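Local coordinates for single-stranded DNA-binding protein (Enterobacter phage Enc34, PDB 5ODK) that binds single-stranded DNA through an OB fold, probably in the service of phage DNA replication, at residues V7-K10 / V16-K19; E72-N77 / I149-Q154; P119-M124 / N133-E138. All coordinates share one frame; numbering follows the deposited sequence.

Contact 1: V7-K10 / V16-K19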
ATOM      1  N   VAL A   7       0.524  16.812  -5.018  1.00 16.80           N
ATOM      2  CA  VAL A   7       1.604  17.743  -5.310  1.00 19.29           C
ATOM      3  C   VAL A   7       2.910  17.051  -4.893  1.00 18.13           C
ATOM      4  O   VAL A   7       3.132  16.835  -3.708  1.00 19.53           O
ATOM      5  CB  VAL A   7       1.466  19.057  -4.517  1.00 21.82           C
ATOM      6  CG1 VAL A   7       2.629  20.005  -4.822  1.00 24.32           C
ATOM      7  CG2 VAL A   7       0.143  19.734  -4.816  1.00 22.28           C
ATOM      8  N   PRO A   8       3.752  16.666  -5.862  1.00 21.66           N
ATOM      9  CA  PRO A   8       4.989  15.958  -5.491  1.00 21.58           C
ATOM     10  C   PRO A   8       5.928  16.763  -4.614  1.00 19.78           C
ATOM     11  O   PRO A   8       6.113  17.967  -4.854  1.00 23.61           O
ATOM     12  CB  PRO A   8       5.641  15.616  -6.841  1.00 23.29           C
ATOM     13  CG  PRO A   8       4.519  15.664  -7.826  1.00 26.08           C
ATOM     14  CD  PRO A   8       3.568  16.712  -7.326  1.00 22.89           C
ATOM     15  N   ALA A   9       6.534  16.086  -3.634  1.00 19.85           N
ATOM     16  CA  ALA A   9       7.620  16.647  -2.849  1.00 19.85           C
ATOM     17  C   ALA A   9       8.988  16.058  -3.286  1.00 21.13           C
ATOM     18  O   ALA A   9       9.957  16.794  -3.439  1.00 25.50           O
ATOM     19  CB  ALA A   9       7.375  16.428  -1.374  1.00 21.33           C
ATOM     20  N   LYS A  10       9.052  14.746  -3.499  1.00 19.60           N
ATOM     21  CA  LYS A  10      10.307  14.069  -3.846  1.00 21.98           C
ATOM     22  C   LYS A  10       9.980  12.838  -4.673  1.00 21.06           C
ATOM     23  O   LYS A  10       9.188  12.020  -4.249  1.00 19.87           O
ATOM     24  CB  LYS A  10      11.065  13.655  -2.564  1.00 24.68           C
ATOM     25  CG  LYS A  10      12.417  12.938  -2.753  1.00 28.77           C
ATOM     26  CD  LYS A  10      13.503  13.849  -3.324  1.00 33.47           C
ATOM     27  CE  LYS A  10      14.807  13.092  -3.602  1.00 35.84           C
ATOM     28  NZ  LYS A  10      15.874  13.937  -4.221  1.00 36.45           N
ATOM     29  N   VAL A  16       7.117   8.038  -5.038  1.00 13.95           N
ATOM     30  CA  VAL A  16       6.951   9.488  -4.893  1.00 14.00           C
ATOM     31  C   VAL A  16       6.437   9.799  -3.492  1.00 13.65           C
ATOM     32  O   VAL A  16       5.536   9.124  -2.986  1.00 13.72           O
ATOM     33  CB  VAL A  16       5.955  10.082  -5.912  1.00 15.72           C
ATOM     34  CG1 VAL A  16       5.957  11.610  -5.807  1.00 17.59           C
ATOM     35  CG2 VAL A  16       6.242   9.636  -7.330  1.00 17.48           C
ATOM     36  N   LEU A  17       7.039  10.803  -2.860  1.00 14.28           N
ATOM     37  CA  LEU A  17       6.493  11.412  -1.651  1.00 13.60           C
ATOM     38  C   LEU A  17       5.842  12.699  -2.067  1.00 14.04           C
ATOM     39  O   LEU A  17       6.426  13.494  -2.817  1.00 16.13           O
ATOM     40  CB  LEU A  17       7.599  11.693  -0.638  1.00 14.06           C
ATOM     41  CG  LEU A  17       7.143  12.435   0.599  1.00 14.37           C
ATOM     42  CD1 LEU A  17       6.225  11.575   1.479  1.00 14.63           C
ATOM     43  CD2 LEU A  17       8.346  12.853   1.393  1.00 15.78           C
ATOM     44  N   TYR A  18       4.616  12.911  -1.601  1.00 12.47           N
ATOM     45  CA  TYR A  18       3.841  14.108  -1.893  1.00 14.39           C
ATOM     46  C   TYR A  18       3.891  15.070  -0.701  1.00 14.19           C
ATOM     47  O   TYR A  18       4.101  14.662   0.453  1.00 14.92           O
ATOM     48  CB  TYR A  18       2.386  13.728  -2.291  1.00 13.94           C
ATOM     49  CG  TYR A  18       2.378  12.895  -3.534  1.00 14.10           C
ATOM     50  CD1 TYR A  18       2.417  13.492  -4.786  1.00 15.86           C
ATOM     51  CD2 TYR A  18       2.408  11.506  -3.468  1.00 13.86           C
ATOM     52  CE1 TYR A  18       2.429  12.740  -5.940  1.00 16.54           C
ATOM     53  CE2 TYR A  18       2.478  10.743  -4.626  1.00 15.51           C
ATOM     54  CZ  TYR A  18       2.470  11.372  -5.869  1.00 15.98           C
ATOM     55  OH  TYR A  18       2.535  10.612  -7.019  1.00 20.89           O
ATOM     56  N   LYS A  19       3.631  16.342  -0.980  1.00 14.97           N
ATOM     57  CA  LYS A  19       3.664  17.363   0.053  1.00 16.75           C
ATOM     58  C   LYS A  19       2.687  17.119   1.184  1.00 16.74           C
ATOM     59  O   LYS A  19       2.923  17.517   2.309  1.00 18.60           O
ATOM     60  CB  LYS A  19       3.443  18.747  -0.534  1.00 18.20           C
ATOM     61  CG  LYS A  19       4.638  19.206  -1.353  1.00 22.10           C
ATOM     62  CD  LYS A  19       4.558  20.677  -1.684  1.00 28.03           C
ATOM     63  CE  LYS A  19       5.643  21.036  -2.678  1.00 31.34           C
ATOM     64  NZ  LYS A  19       5.736  22.504  -2.901  1.00 37.44           N
TER
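Pro8 and Tyr18 face each other as an antiparallel non-hydrogen-bonded pair, Lys10 and Leu17 as a hydrogen-bonded one, and the one-residue shift between them marks a classic beta bulge with Ala9 and Lys10 both opposite Leu17. The evidence is Leu17 O, which accepts two bonds: Ala9 N at 2.7 Å in the carbonyl plane, on a lone pair, and Lys10 N at 3.0 Å, tilted 21° from that plane. Leu17 N returns a bond to Lys10 O (2.8 Å), and Lys19 N reaches Val7 O at 2.8 Å, almost straight at 171°.

Among the side chains, Val7 CG1 lies 3.7 Å from Lys19 CD. With chi1 at 179°, Val7 CG1 lies opposite the backbone N and meets the extended Lys19 chain obliquely. The Tyr18 ring takes Val16 CG1 over one face, 3.5 Å above the plane and toward the rim, while Pro8 CG packs 4.1 Å from Tyr18 CE1. Leu17 turns to Ile66 and Gln70 of helix 61-76.

The grip on this hairpin is therefore mainly backbone polar: four backbone bonds hold a largely exposed segment around the corner at Ala9, and the apolar stem of Lys19 supplies cover while its ammonium extends beyond.

Contact 2: E72-N77 / I149-Q154. With PO4 (phosphate ion), chain D.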
ATOM      1  N   GLU A  72       7.801   7.448  11.094  1.00 14.23           N
ATOM      2  CA  GLU A  72       8.239   8.190  12.263  1.00 14.80           C
ATOM      3  C   GLU A  72       7.470   9.493  12.442  1.00 15.16           C
ATOM      4  O   GLU A  72       7.087   9.851  13.548  1.00 15.39           O
ATOM      5  CB  GLU A  72       9.766   8.417  12.243  1.00 16.50           C
ATOM      6  CG  GLU A  72      10.542   7.124  12.346  1.00 18.63           C
ATOM      7  CD  GLU A  72      10.188   6.315  13.599  1.00 21.36           C
ATOM      8  OE1 GLU A  72      10.268   6.867  14.711  1.00 31.00           O
ATOM      9  OE2 GLU A  72       9.804   5.132  13.464  1.00 23.55           O
ATOM     10  N   LEU A  73       7.199  10.188  11.341  1.00 14.51           N
ATOM     11  CA  LEU A  73       6.448  11.438  11.404  1.00 15.92           C
ATOM     12  C   LEU A  73       5.029  11.166  11.920  1.00 14.97           C
ATOM     13  O   LEU A  73       4.442  11.945  12.686  1.00 15.50           O
ATOM     14  CB  LEU A  73       6.405  12.075  10.028  1.00 16.52           C
ATOM     15  CG  LEU A  73       5.685  13.395   9.864  1.00 22.20           C
ATOM     16  CD1 LEU A  73       6.338  14.480  10.700  1.00 24.52           C
ATOM     17  CD2 LEU A  73       5.641  13.780   8.383  1.00 27.22           C
ATOM     18  N   THR A  74       4.467  10.059  11.447  1.00 13.61           N
ATOM     19  CA  THR A  74       3.097   9.720  11.801  1.00 13.01           C
ATOM     20  C   THR A  74       3.010   9.395  13.303  1.00 12.77           C
ATOM     21  O   THR A  74       2.087   9.817  13.987  1.00 14.10           O
ATOM     22  CB  THR A  74       2.631   8.536  10.952  1.00 13.17           C
ATOM     23  OG1 THR A  74       2.737   8.889   9.573  1.00 14.03           O
ATOM     24  CG2 THR A  74       1.166   8.181  11.224  1.00 13.30           C
ATOM     25  N   LYS A  75       4.012   8.679  13.828  1.00 13.34           N
ATOM     26  CA  LYS A  75       4.068   8.427  15.283  1.00 14.45           C
ATOM     27  C   LYS A  75       4.082   9.759  16.038  1.00 14.26           C
ATOM     28  O   LYS A  75       3.405   9.921  17.050  1.00 15.51           O
ATOM     29  CB  LYS A  75       5.338   7.624  15.632  1.00 14.52           C
ATOM     30  CG  LYS A  75       5.362   6.170  15.171  1.00 15.38           C
ATOM     31  CD  LYS A  75       6.717   5.565  15.504  1.00 18.20           C
ATOM     32  CE  LYS A  75       6.895   4.137  15.060  1.00 17.51           C
ATOM     33  NZ  LYS A  75       8.235   3.622  15.364  1.00 20.32           N
ATOM     34  N   LYS A  76       4.911  10.689  15.560  1.00 14.89           N
ATOM     35  CA  LYS A  76       5.140  11.953  16.256  1.00 16.96           C
ATOM     36  C   LYS A  76       3.859  12.780  16.384  1.00 16.64           C
ATOM     37  O   LYS A  76       3.660  13.493  17.377  1.00 17.60           O
ATOM     38  CB  LYS A  76       6.225  12.742  15.508  1.00 16.28           C
ATOM     39  CG  LYS A  76       6.660  14.023  16.191  1.00 21.62           C
ATOM     40  CD  LYS A  76       7.797  14.675  15.421  1.00 26.32           C
ATOM     41  CE  LYS A  76       8.217  15.998  16.018  1.00 30.39           C
ATOM     42  NZ  LYS A  76       9.477  16.473  15.388  1.00 37.13           N
ATOM     43  N   ASN A  77       3.003  12.671  15.359  1.00 14.81           N
ATOM     44  CA  ASN A  77       1.825  13.541  15.256  1.00 15.96           C
ATOM     45  C   ASN A  77       0.516  12.887  15.652  1.00 13.95           C
ATOM     46  O   ASN A  77      -0.566  13.409  15.350  1.00 15.76           O
ATOM     47  CB  ASN A  77       1.815  14.157  13.871  1.00 18.80           C
ATOM     48  CG  ASN A  77       2.949  15.195  13.720  1.00 21.74           C
ATOM     49  OD1 ASN A  77       3.100  16.053  14.571  1.00 23.52           O
ATOM     50  ND2 ASN A  77       3.778  15.051  12.705  1.00 29.91           N
ATOM     51  N   ILE A 149      -0.744   5.421  -1.029  1.00  9.66           N
ATOM     52  CA  ILE A 149      -1.120   5.136   0.337  1.00 10.14           C
ATOM     53  C   ILE A 149      -0.784   6.335   1.222  1.00 10.32           C
ATOM     54  O   ILE A 149      -0.063   7.252   0.792  1.00 11.60           O
ATOM     55  CB  ILE A 149      -0.409   3.854   0.868  1.00 10.91           C
ATOM     56  CG1 ILE A 149       1.119   4.037   0.913  1.00 12.13           C
ATOM     57  CG2 ILE A 149      -0.778   2.645   0.017  1.00 12.13           C
ATOM     58  CD1 ILE A 149       1.848   2.914   1.603  1.00 13.90           C
ATOM     59  N   ARG A 150      -1.291   6.342   2.439  1.00 10.43           N
ATOM     60  CA  ARG A 150      -0.818   7.340   3.404  1.00 10.59           C
ATOM     61  C   ARG A 150      -0.939   6.754   4.797  1.00 10.80           C
ATOM     62  O   ARG A 150      -1.972   6.196   5.141  1.00 11.15           O
ATOM     63  CB  ARG A 150      -1.585   8.651   3.327  1.00 11.76           C
ATOM     64  CG  ARG A 150      -0.807   9.745   4.059  1.00 11.65           C
ATOM     65  CD  ARG A 150      -1.337  11.130   3.800  1.00 12.90           C
ATOM     66  NE  ARG A 150      -2.624  11.347   4.459  1.00 12.12           N
ATOM     67  CZ  ARG A 150      -3.241  12.531   4.505  1.00 12.43           C
ATOM     68  NH1 ARG A 150      -2.750  13.595   3.843  1.00 14.39           N
ATOM     69  NH2 ARG A 150      -4.360  12.649   5.188  1.00 13.49           N
ATOM     70  N   PRO A 151       0.115   6.896   5.617  1.00 11.23           N
ATOM     71  CA  PRO A 151       0.030   6.334   6.975  1.00 11.30           C
ATOM     72  C   PRO A 151      -0.988   7.066   7.860  1.00 11.45           C
ATOM     73  O   PRO A 151      -1.343   8.235   7.627  1.00 12.55           O
ATOM     74  CB  PRO A 151       1.425   6.613   7.529  1.00 12.29           C
ATOM     75  CG  PRO A 151       2.308   6.756   6.344  1.00 13.24           C
ATOM     76  CD  PRO A 151       1.439   7.509   5.366  1.00 12.36           C
ATOM     77  N   TRP A 152      -1.441   6.365   8.887  1.00 11.61           N
ATOM     78  CA  TRP A 152      -2.225   6.942   9.979  1.00 11.16           C
ATOM     79  C   TRP A 152      -1.951   6.131  11.241  1.00 11.73           C
ATOM     80  O   TRP A 152      -1.556   4.979  11.174  1.00 13.08           O
ATOM     81  CB  TRP A 152      -3.721   7.013   9.655  1.00 12.20           C
ATOM     82  CG  TRP A 152      -4.426   5.747   9.403  1.00 12.82           C
ATOM     83  CD1 TRP A 152      -4.458   5.043   8.223  1.00 13.38           C
ATOM     84  CD2 TRP A 152      -5.282   5.062  10.309  1.00 12.89           C
ATOM     85  NE1 TRP A 152      -5.250   3.945   8.346  1.00 13.35           N
ATOM     86  CE2 TRP A 152      -5.812   3.940   9.601  1.00 14.34           C
ATOM     87  CE3 TRP A 152      -5.704   5.297  11.624  1.00 14.40           C
ATOM     88  CZ2 TRP A 152      -6.714   3.048  10.186  1.00 16.64           C
ATOM     89  CZ3 TRP A 152      -6.636   4.405  12.197  1.00 16.77           C
ATOM     90  CH2 TRP A 152      -7.117   3.287  11.473  1.00 17.65           C
ATOM     91  N   SER A 153      -2.173   6.772  12.377  1.00 12.15           N
ATOM     92  CA  SER A 153      -1.875   6.174  13.657  1.00 12.51           C
ATOM     93  C   SER A 153      -3.148   5.750  14.370  1.00 12.75           C
ATOM     94  O   SER A 153      -4.180   6.429  14.307  1.00 14.42           O
ATOM     95  CB  SER A 153      -1.051   7.135  14.517  1.00 13.16           C
ATOM     96  OG  SER A 153      -1.702   8.375  14.638  1.00 13.05           O
ATOM     97  N   GLN A 154      -3.050   4.634  15.079  1.00 14.14           N
ATOM     98  CA  GLN A 154      -4.172   4.079  15.810  1.00 14.69           C
ATOM     99  C   GLN A 154      -3.772   3.661  17.210  1.00 15.10           C
ATOM    100  O   GLN A 154      -2.748   3.031  17.386  1.00 15.65           O
ATOM    101  CB  GLN A 154      -4.766   2.927  15.021  1.00 19.33           C
ATOM    102  CG  GLN A 154      -6.079   2.388  15.574  1.00 22.38           C
ATOM    103  CD  GLN A 154      -6.632   1.322  14.667  1.00 28.45           C
ATOM    104  OE1 GLN A 154      -5.886   0.424  14.244  1.00 30.28           O
ATOM    105  NE2 GLN A 154      -7.932   1.394  14.379  1.00 30.34           N
TER
HETATM  106  P   PO4 D 201      -5.511  10.953   8.546  1.00 26.67           P
HETATM  107  O1  PO4 D 201      -5.339  10.793   7.114  1.00 21.52           O
HETATM  108  O2  PO4 D 201      -5.803  12.449   8.713  1.00 33.69           O
HETATM  109  O3  PO4 D 201      -6.623  10.087   9.165  1.00 27.07           O
HETATM  110  O4  PO4 D 201      -4.207  10.671   9.317  1.00 32.22           O
HETATM  111  O   HOH W   1      -0.504  10.535  13.325  1.00 16.43           O
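Apolar and van der Waals packing centres on Thr74, whose side chain crosses the Pro151 ring at about a right angle. Its methyl, opposite the backbone N, is directed at the strand backbone, with CG2 3.7 Å from Trp152 C, and also lies 4.1 Å from Ser153 CB. Thr74 OG1 approaches Pro151 CB at 3.3 Å, but its hydrogen bond is made within the helix, to Gln70 O.

No direct hydrogen bond joins the two segments. One water does so instead: it donates to Thr74 O at 2.8 Å and lies 2.8 Å from Ser153 OG, a hydroxyl that is also bonded to His78 ND1 just beyond the helix.

Charged groups lie to either side of this packing. On the helix, Lys75 NZ forms a salt bridge to Glu72 OE2 (2.9 Å), met on the syn side of the carboxylate. On the strand, Arg150 NH2 donates to O1 of a phosphate ion at 2.8 Å, in the plane of the guanidinium; the ion is probably from the crystallisation liquor. Arg150 NH1 is held by Ser20 O.

Helix 61-76 thus lays its last turn along strand 144-156 of the OB-fold sheet, the short axes 7.7 Å apart at 37°. That strand pairs with strand 159-173, whose Ile162 touches both Lys75 and Ser153, while Phe91 packs on Pro151.

Contact 3: P119-M124 / N133-E138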
ATOM      1  N   PRO A 119     -10.876   2.942  -3.007  1.00 11.57           N
ATOM      2  CA  PRO A 119      -9.801   3.733  -3.651  1.00 11.96           C
ATOM      3  C   PRO A 119     -10.074   3.955  -5.125  1.00 11.10           C
ATOM      4  O   PRO A 119     -10.933   3.256  -5.711  1.00 12.55           O
ATOM      5  CB  PRO A 119      -8.568   2.867  -3.499  1.00 12.85           C
ATOM      6  CG  PRO A 119      -9.109   1.491  -3.340  1.00 14.25           C
ATOM      7  CD  PRO A 119     -10.441   1.596  -2.629  1.00 13.01           C
ATOM      8  N   ASP A 120      -9.400   4.916  -5.723  1.00 11.06           N
ATOM      9  CA  ASP A 120      -9.415   4.989  -7.166  1.00 11.08           C
ATOM     10  C   ASP A 120      -8.824   3.684  -7.664  1.00 10.72           C
ATOM     11  O   ASP A 120      -7.792   3.228  -7.154  1.00 11.98           O
ATOM     12  CB  ASP A 120      -8.561   6.144  -7.702  1.00 12.17           C
ATOM     13  CG  ASP A 120      -9.066   7.510  -7.354  1.00 14.31           C
ATOM     14  OD1 ASP A 120     -10.118   7.688  -6.756  1.00 16.69           O
ATOM     15  OD2 ASP A 120      -8.354   8.476  -7.695  1.00 19.07           O
ATOM     16  N   VAL A 121      -9.449   3.080  -8.678  1.00 10.21           N
ATOM     17  CA  VAL A 121      -8.959   1.845  -9.282  1.00 10.19           C
ATOM     18  C   VAL A 121      -8.828   2.090 -10.769  1.00 10.37           C
ATOM     19  O   VAL A 121      -9.852   2.290 -11.448  1.00 12.23           O
ATOM     20  CB  VAL A 121      -9.900   0.660  -9.019  1.00 12.12           C
ATOM     21  CG1 VAL A 121      -9.352  -0.598  -9.657  1.00 13.36           C
ATOM     22  CG2 VAL A 121     -10.114   0.454  -7.531  1.00 12.96           C
ATOM     23  N   LEU A 122      -7.593   2.105 -11.262  1.00 10.13           N
ATOM     24  CA  LEU A 122      -7.324   2.442 -12.636  1.00 10.92           C
ATOM     25  C   LEU A 122      -6.806   1.221 -13.378  1.00 10.42           C
ATOM     26  O   LEU A 122      -5.971   0.468 -12.882  1.00 11.73           O
ATOM     27  CB  LEU A 122      -6.301   3.580 -12.727  1.00 13.58           C
ATOM     28  CG  LEU A 122      -6.550   4.837 -11.869  1.00 19.94           C
ATOM     29  CD1 LEU A 122      -5.436   5.847 -12.168  1.00 23.40           C
ATOM     30  CD2 LEU A 122      -7.891   5.497 -11.997  1.00 21.93           C
ATOM     31  N   ASN A 123      -7.327   1.054 -14.596  1.00 11.22           N
ATOM     32  CA  ASN A 123      -6.858   0.020 -15.484  1.00 13.22           C
ATOM     33  C   ASN A 123      -5.505   0.402 -16.089  1.00 14.98           C
ATOM     34  O   ASN A 123      -4.953   1.469 -15.805  1.00 13.83           O
ATOM     35  CB  ASN A 123      -7.957  -0.319 -16.516  1.00 13.67           C
ATOM     36  CG  ASN A 123      -8.175   0.764 -17.557  1.00 13.55           C
ATOM     37  OD1 ASN A 123      -7.401   1.703 -17.689  1.00 13.63           O
ATOM     38  ND2 ASN A 123      -9.270   0.617 -18.323  1.00 15.33           N
ATOM     39  N   MET A 124      -4.985  -0.466 -16.945  1.00 16.23           N
ATOM     40  CA  MET A 124      -3.685  -0.239 -17.522  1.00 18.79           C
ATOM     41  C   MET A 124      -3.577   1.041 -18.360  1.00 16.96           C
ATOM     42  O   MET A 124      -2.481   1.583 -18.549  1.00 23.33           O
ATOM     43  CB  MET A 124      -3.310  -1.446 -18.348  1.00 23.84           C
ATOM     44  CG  MET A 124      -1.855  -1.502 -18.709  1.00 30.52           C
ATOM     45  SD  MET A 124      -1.480  -3.117 -19.398  1.00 34.14           S
ATOM     46  CE  MET A 124      -1.480  -3.960 -17.867  1.00 17.64           C
ATOM     47  N   ASN A 133     -17.277  -6.349 -10.751  1.00 14.87           N
ATOM     48  CA  ASN A 133     -16.761  -7.527 -11.436  1.00 14.70           C
ATOM     49  C   ASN A 133     -15.546  -7.169 -12.303  1.00 14.54           C
ATOM     50  O   ASN A 133     -14.577  -7.929 -12.370  1.00 15.93           O
ATOM     51  CB  ASN A 133     -17.822  -8.200 -12.324  1.00 16.31           C
ATOM     52  CG  ASN A 133     -18.960  -8.897 -11.566  1.00 19.67           C
ATOM     53  OD1 ASN A 133     -19.859  -9.434 -12.220  1.00 27.15           O
ATOM     54  ND2 ASN A 133     -18.911  -8.973 -10.265  1.00 18.29           N
ATOM     55  N   GLU A 134     -15.584  -6.027 -12.967  1.00 14.50           N
ATOM     56  CA  GLU A 134     -14.451  -5.596 -13.805  1.00 15.01           C
ATOM     57  C   GLU A 134     -13.227  -5.293 -12.948  1.00 14.46           C
ATOM     58  O   GLU A 134     -12.108  -5.652 -13.305  1.00 16.29           O
ATOM     59  CB  GLU A 134     -14.790  -4.408 -14.691  1.00 16.04           C
ATOM     60  CG  GLU A 134     -15.802  -4.630 -15.802  1.00 19.41           C
ATOM     61  CD  GLU A 134     -16.169  -3.346 -16.522  1.00 22.89           C
ATOM     62  OE1 GLU A 134     -15.351  -2.370 -16.430  1.00 23.33           O
ATOM     63  OE2 GLU A 134     -17.242  -3.333 -17.236  1.00 28.32           O
ATOM     64  N   ILE A 135     -13.445  -4.640 -11.816  1.00 13.46           N
ATOM     65  CA  ILE A 135     -12.333  -4.346 -10.888  1.00 12.71           C
ATOM     66  C   ILE A 135     -11.671  -5.630 -10.435  1.00 12.34           C
ATOM     67  O   ILE A 135     -10.440  -5.739 -10.425  1.00 12.85           O
ATOM     68  CB  ILE A 135     -12.870  -3.507  -9.724  1.00 11.87           C
ATOM     69  CG1 ILE A 135     -13.143  -2.074 -10.198  1.00 13.07           C
ATOM     70  CG2 ILE A 135     -11.933  -3.509  -8.529  1.00 12.40           C
ATOM     71  CD1 ILE A 135     -13.910  -1.228  -9.232  1.00 15.19           C
ATOM     72  N   ALA A 136     -12.473  -6.616 -10.062  1.00 12.53           N
ATOM     73  CA  ALA A 136     -11.913  -7.877  -9.588  1.00 14.40           C
ATOM     74  C   ALA A 136     -11.142  -8.611 -10.690  1.00 14.74           C
ATOM     75  O   ALA A 136     -10.141  -9.253 -10.428  1.00 16.70           O
ATOM     76  CB  ALA A 136     -12.986  -8.768  -8.976  1.00 14.34           C
ATOM     77  N   GLU A 137     -11.664  -8.576 -11.927  1.00 15.54           N
ATOM     78  CA  GLU A 137     -10.978  -9.204 -13.047  1.00 17.93           C
ATOM     79  C   GLU A 137      -9.672  -8.499 -13.420  1.00 16.33           C
ATOM     80  O   GLU A 137      -8.680  -9.154 -13.791  1.00 20.65           O
ATOM     81  CB  GLU A 137     -11.846  -9.152 -14.313  1.00 21.48           C
ATOM     82  CG  GLU A 137     -12.969 -10.125 -14.399  1.00 29.03           C
ATOM     83  CD  GLU A 137     -13.625 -10.152 -15.767  1.00 34.52           C
ATOM     84  OE1 GLU A 137     -13.443  -9.221 -16.598  1.00 42.92           O
ATOM     85  OE2 GLU A 137     -14.348 -11.126 -15.990  1.00 35.03           O
ATOM     86  N   GLU A 138      -9.699  -7.164 -13.387  1.00 15.60           N
ATOM     87  CA  GLU A 138      -8.565  -6.351 -13.854  1.00 16.69           C
ATOM     88  C   GLU A 138      -7.366  -6.521 -12.921  1.00 13.51           C
ATOM     89  O   GLU A 138      -6.230  -6.683 -13.369  1.00 16.08           O
ATOM     90  CB  GLU A 138      -8.943  -4.855 -13.895  1.00 19.72           C
ATOM     91  CG  GLU A 138      -7.864  -3.841 -14.329  1.00 22.51           C
ATOM     92  CD  GLU A 138      -7.702  -3.741 -15.822  1.00 25.60           C
ATOM     93  OE1 GLU A 138      -8.630  -4.179 -16.551  1.00 29.00           O
ATOM     94  OE2 GLU A 138      -6.657  -3.214 -16.251  1.00 23.32           O
TER
HETATM   95  O   HOH W   2     -10.548  -2.075 -18.425  1.00 24.68           O
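Ile135 is the first residue of the helical segment 133-138 to meet the strand side, where it packs on Val121. The two side chains cross obliquely, and Val121 CG1 stands 4.1 Å from Ile135 CG2 and equally near Ile135 CG1, so one methyl is set against two branches of the isoleucine. Val121 points at the helix from its backbone, and CG1, opposite the backbone N, is the branch that reaches the isoleucine. Both residues are buried. Val121 also touches Ile139, and Ile135 touches Leu35, which extends the apolar patch past the two segments. Strand 120-122 runs parallel to strand 159-173 in the OB-fold sheet, and helix 132-138 packs on it here.

One turn further on, Glu138 carries the polar half of the contact. Its chain leaves the helix with CG anti to the backbone N and then bends at chi2 (81°), which brings the carboxylate alongside the start of the loop after strand 120-122. Glu138 OE2 lies 3.2 Å from Asn123 CB and accepts a long hydrogen bond from Met124 N at 3.3 Å. The bond is bent, with an angle of 143° at the hydrogen, and the donor comes on the anti side, 31° out of the carboxylate plane. The other oxygen, Glu138 OE1, receives a weak bond from a water at 3.4 Å; the same water accepts from Asn123 ND2 at 3.0 Å. That amide nitrogen also binds Glu127 OE1 within the connecting loop. Glu138 O, for its part, is bonded to Lys171 NZ of strand 159-173.

The chemistry is thus divided by position: a small apolar contact joins strand and helix, and at the C-terminal end of the segment a carboxylate meets the first residues of the loop through one long, bent direct bond and one weak water link, which implies a modest polar hold.

How the contacts relate
Along the chain, contact 1 closes before the other two open, and the helix-strand pair of contact 3 falls within the stretch of sequence spanned by contact 2. All three reach one curled mixed sheet consistent with an OB fold. Contacts 1 and 2 have centres about 16 Å apart and are related through helix 61-76, which touches Leu17 of the first and supplies Thr74 to the second. Contact 3 lies about 28 Å from contact 2, centre to centre, across the chain's centre; helix 132-138 leads into strand 144-156. Contact 1 thus lies between two strands of the sheet itself, while contacts 2 and 3 each pack a helix against one of its strands.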